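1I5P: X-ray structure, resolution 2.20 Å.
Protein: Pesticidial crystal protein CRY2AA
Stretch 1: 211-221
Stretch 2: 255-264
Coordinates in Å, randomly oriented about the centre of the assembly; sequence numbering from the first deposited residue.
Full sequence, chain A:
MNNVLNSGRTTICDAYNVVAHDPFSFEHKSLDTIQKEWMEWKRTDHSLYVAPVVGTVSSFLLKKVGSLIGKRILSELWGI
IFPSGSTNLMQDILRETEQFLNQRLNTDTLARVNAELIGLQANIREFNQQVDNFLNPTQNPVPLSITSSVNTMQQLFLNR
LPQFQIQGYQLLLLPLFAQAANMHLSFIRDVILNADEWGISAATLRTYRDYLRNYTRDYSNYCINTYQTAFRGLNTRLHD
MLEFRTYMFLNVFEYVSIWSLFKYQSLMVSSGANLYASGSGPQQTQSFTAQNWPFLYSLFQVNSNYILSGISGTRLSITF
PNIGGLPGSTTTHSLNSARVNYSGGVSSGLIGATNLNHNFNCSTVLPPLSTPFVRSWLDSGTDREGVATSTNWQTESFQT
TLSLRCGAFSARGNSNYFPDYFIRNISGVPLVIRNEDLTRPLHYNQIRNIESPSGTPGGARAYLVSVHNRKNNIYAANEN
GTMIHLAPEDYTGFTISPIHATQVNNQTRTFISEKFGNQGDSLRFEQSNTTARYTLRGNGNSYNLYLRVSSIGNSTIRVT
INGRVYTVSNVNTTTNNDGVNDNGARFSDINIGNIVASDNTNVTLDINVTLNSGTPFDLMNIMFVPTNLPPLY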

# COMPACT_ATOMS: atom_id res chain seq x y z
N TYR A 211 5.80 11.18 23.75
CA TYR A 211 4.74 10.18 23.72
C TYR A 211 4.45 9.74 22.28
O TYR A 211 4.39 8.55 21.98
N LEU A 212 4.28 10.72 21.40
CA LEU A 212 3.98 10.41 20.00
C LEU A 212 5.06 9.50 19.42
O LEU A 212 4.75 8.50 18.77
N ARG A 213 6.32 9.84 19.66
CA ARG A 213 7.40 9.02 19.15
C ARG A 213 7.47 7.66 19.82
O ARG A 213 7.46 6.62 19.15
N ASN A 214 7.53 7.65 21.15
CA ASN A 214 7.64 6.39 21.90
C ASN A 214 6.48 5.43 21.73
O ASN A 214 6.69 4.23 21.60
N TYR A 215 5.25 5.94 21.72
CA TYR A 215 4.12 5.06 21.55
C TYR A 215 4.01 4.58 20.10
O TYR A 215 3.60 3.46 19.84
N THR A 216 4.41 5.43 19.16
CA THR A 216 4.38 5.03 17.75
C THR A 216 5.32 3.84 17.61
O THR A 216 5.03 2.87 16.92
N ARG A 217 6.46 3.92 18.29
CA ARG A 217 7.44 2.86 18.27
C ARG A 217 6.86 1.56 18.85
O ARG A 217 6.86 0.52 18.19
N ASP A 218 6.36 1.64 20.07
CA ASP A 218 5.79 0.46 20.73
C ASP A 218 4.66 -0.19 19.95
O ASP A 218 4.66 -1.41 19.73
N TYR A 219 3.69 0.62 19.53
CA TYR A 219 2.56 0.11 18.78
C TYR A 219 2.95 -0.39 17.40
O TYR A 219 2.43 -1.41 16.94
N SER A 220 3.87 0.31 16.74
CA SER A 220 4.31 -0.10 15.41
C SER A 220 5.01 -1.44 15.48
O SER A 220 4.67 -2.37 14.75
N ASN A 221 6.00 -1.54 16.37
CA ASN A 221 6.74 -2.79 16.51
C ASN A 221 5.82 -3.95 16.89
O ASN A 221 5.96 -5.05 16.37
N TYR A 255 -2.32 1.84 8.76
CA TYR A 255 -2.24 2.67 9.96
C TYR A 255 -0.81 2.76 10.47
O TYR A 255 -0.33 3.84 10.80
N VAL A 256 -0.12 1.63 10.53
CA VAL A 256 1.25 1.65 11.00
C VAL A 256 2.06 2.62 10.15
O VAL A 256 2.90 3.35 10.67
N SER A 257 1.79 2.62 8.84
CA SER A 257 2.50 3.50 7.91
C SER A 257 2.16 4.98 8.08
O SER A 257 2.96 5.85 7.71
N ILE A 258 0.99 5.29 8.62
CA ILE A 258 0.64 6.69 8.81
C ILE A 258 1.09 7.20 10.18
O ILE A 258 1.37 8.40 10.32
N TRP A 259 1.19 6.32 11.17
CA TRP A 259 1.60 6.74 12.51
C TRP A 259 2.95 7.44 12.55
O TRP A 259 3.10 8.49 13.18
N SER A 260 3.94 6.86 11.87
CA SER A 260 5.27 7.45 11.85
C SER A 260 5.32 8.71 10.99
O SER A 260 6.39 9.29 10.80
N LEU A 261 4.17 9.12 10.47
CA LEU A 261 4.08 10.34 9.66
C LEU A 261 3.24 11.38 10.39
O LEU A 261 3.10 12.50 9.93
N PHE A 262 2.67 10.99 11.53
CA PHE A 262 1.85 11.92 12.32
C PHE A 262 2.72 13.11 12.74
O PHE A 262 2.22 14.20 13.00
N LYS A 263 4.03 12.88 12.81
CA LYS A 263 4.99 13.91 13.19
C LYS A 263 5.05 15.02 12.14
O LYS A 263 5.68 16.05 12.35
N TYR A 264 4.43 14.78 10.98
CA TYR A 264 4.42 15.77 9.91
C TYR A 264 3.05 16.39 9.68
O TYR A 264 2.02 15.80 10.02

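Helices 211-221 and 255-259 run nearly antiparallel, at 160°, with axes 10.0 Å apart at closest approach. Leu212, Thr216 and Tyr219 point toward stretch 2. The CA-to-CB bond of Ser220 points sideways. Trp259 and Phe262 point back toward stretch 1.

Trp259 has the most area covered by the other stretch. Its chi1 is m and its chi2 is -21°, which brings the CE3 and CZ3 side of the indole to Ser220 and Tyr219. Tyr219 CB lies 3.8 Å from Trp259 CZ3. Tyr219 is also m, and its ring leads away from stretch 2, so its CB makes the contact. Ser220 OG meets the indole edge, 3.6 Å from Trp259 CE3. Ser220 is m, and Ser220 OG donates to Thr216 O at 2.6 Å, though the position of that oxygen is less sure.

Thr216 is m. This rotamer lets the hydroxyl bond its own helix while both branches stay near stretch 2. Thr216 OG1 donates to Leu212 O at 2.6 Å and is 3.9 Å from Trp259 O. Thr216 CG2 is 3.9 Å from Ser260 N and 4.0 Å from Trp259 CB.

Leu212 is t, p. Leu212 CD1 is 4.2 Å from Phe262 CB and lies at the edge of that ring. Leu212 CD2 is 4.2 Å from Lys263 N. Phe262 is m, and its ring end leads away.

No direct hydrogen bond crosses the interface. One water bridges it, donating to Ser220 OG at 2.7 Å and to Val256 O at 2.6 Å. Val256, t, places Val256 CG1 3.8 Å from Ser220 OG.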

# COMPACT_ATOMS: atom_id res chain seq x y z
CB TYR A 211 3.46 10.73 24.35
CG TYR A 211 3.39 10.67 25.86
CD1 TYR A 211 2.29 11.18 26.55
CD2 TYR A 211 4.41 10.08 26.61
CE1 TYR A 211 2.19 11.11 27.93
CE2 TYR A 211 4.33 10.00 28.00
CZ TYR A 211 3.22 10.52 28.66
OH TYR A 211 3.11 10.42 30.02
CB LEU A 212 3.89 11.69 19.17
CG LEU A 212 3.43 11.49 17.72
CD1 LEU A 212 2.04 10.85 17.71
CD2 LEU A 212 3.40 12.82 16.98
CB ARG A 213 8.75 9.72 19.34
CG ARG A 213 9.93 8.88 18.84
CD ARG A 213 11.22 9.22 19.57
NE ARG A 213 12.38 8.47 19.08
CZ ARG A 213 12.76 7.27 19.52
NH1 ARG A 213 12.09 6.65 20.47
NH2 ARG A 213 13.84 6.70 18.99
CB ASN A 214 7.87 6.67 23.38
CG ASN A 214 9.20 7.38 23.64
OD1 ASN A 214 10.10 7.34 22.81
ND2 ASN A 214 9.32 8.01 24.80
CB TYR A 215 2.83 5.73 22.03
CG TYR A 215 2.72 5.74 23.54
CD1 TYR A 215 2.93 6.91 24.27
CD2 TYR A 215 2.46 4.57 24.25
CE1 TYR A 215 2.89 6.91 25.67
CE2 TYR A 215 2.42 4.55 25.64
CZ TYR A 215 2.63 5.73 26.35
OH TYR A 215 2.58 5.71 27.72
CB THR A 216 4.87 6.18 16.82
OG1 THR A 216 3.86 7.20 16.76
CG2 THR A 216 5.14 5.65 15.42
CB ARG A 217 8.69 3.28 19.05
CG ARG A 217 9.62 2.14 19.43
CD ARG A 217 9.70 2.03 20.94
NE ARG A 217 10.73 2.91 21.50
CZ ARG A 217 10.69 3.43 22.73
NH1 ARG A 217 9.66 3.18 23.53
NH2 ARG A 217 11.69 4.19 23.15
CB ASP A 218 5.28 0.83 22.13
CG ASP A 218 6.38 1.31 23.05
OD1 ASP A 218 7.56 1.18 22.68
OD2 ASP A 218 6.06 1.82 24.14
CB TYR A 219 1.49 1.20 18.67
CG TYR A 219 0.97 1.69 20.01
CD1 TYR A 219 0.25 2.88 20.09
CD2 TYR A 219 1.18 0.97 21.19
CE1 TYR A 219 -0.24 3.35 21.30
CE2 TYR A 219 0.69 1.43 22.41
CZ TYR A 219 -0.01 2.62 22.46
OH TYR A 219 -0.48 3.11 23.66
CB SER A 220 5.26 0.94 14.81
OG SER A 220 4.60 2.15 14.48
CB ASN A 221 7.86 -2.64 17.54
CG ASN A 221 9.00 -1.75 17.05
OD1 ASN A 221 9.15 -1.52 15.85
ND2 ASN A 221 9.82 -1.27 17.98
CB TYR A 255 -3.15 2.11 11.05
CG TYR A 255 -4.58 1.97 10.59
CD1 TYR A 255 -5.23 0.73 10.58
CD2 TYR A 255 -5.29 3.08 10.12
CE1 TYR A 255 -6.55 0.61 10.13
CE2 TYR A 255 -6.60 2.97 9.67
CZ TYR A 255 -7.22 1.74 9.67
OH TYR A 255 -8.52 1.65 9.22
CB VAL A 256 1.89 0.25 10.93
CG1 VAL A 256 3.33 0.32 11.40
CG2 VAL A 256 1.10 -0.73 11.79
CB SER A 257 2.18 3.10 6.47
OG SER A 257 2.80 1.86 6.14
CB ILE A 258 -0.88 6.94 8.63
CG1 ILE A 258 -1.12 8.43 8.37
CG2 ILE A 258 -1.65 6.48 9.86
CD1 ILE A 258 -0.54 8.94 7.06
CB TRP A 259 1.65 5.54 13.46
CG TRP A 259 0.34 4.84 13.66
CD1 TRP A 259 -0.91 5.35 13.42
CD2 TRP A 259 0.15 3.51 14.14
NE1 TRP A 259 -1.87 4.41 13.73
CE2 TRP A 259 -1.24 3.27 14.18
CE3 TRP A 259 1.02 2.49 14.55
CZ2 TRP A 259 -1.78 2.06 14.60
CZ3 TRP A 259 0.48 1.29 14.98
CH2 TRP A 259 -0.91 1.08 14.99
CB SER A 260 6.31 6.42 11.37
OG SER A 260 6.00 5.95 10.07
CB LEU A 261 3.49 10.05 8.27
CG LEU A 261 4.38 9.21 7.35
CD1 LEU A 261 3.68 8.98 6.03
CD2 LEU A 261 5.73 9.92 7.13
CB PHE A 262 1.31 11.24 13.59
CG PHE A 262 -0.02 10.55 13.40
CD1 PHE A 262 -0.68 10.01 14.50
CD2 PHE A 262 -0.63 10.46 12.16
CE1 PHE A 262 -1.92 9.39 14.37
CE2 PHE A 262 -1.87 9.85 12.01
CZ PHE A 262 -2.52 9.31 13.12
CB LYS A 263 6.38 13.29 13.38
CG LYS A 263 7.06 12.94 12.05
CD LYS A 263 8.07 11.79 12.14
CE LYS A 263 9.44 12.22 12.63
NZ LYS A 263 10.45 11.17 12.26
CB TYR A 264 4.89 15.14 8.59
CG TYR A 264 6.35 14.73 8.57
CD1 TYR A 264 6.71 13.39 8.62
CD2 TYR A 264 7.36 15.69 8.55
CE1 TYR A 264 8.06 13.00 8.64
CE2 TYR A 264 8.71 15.32 8.58
CZ TYR A 264 9.05 13.98 8.63
OH TYR A 264 10.37 13.62 8.71
O HOH W 1 5.00 3.42 12.16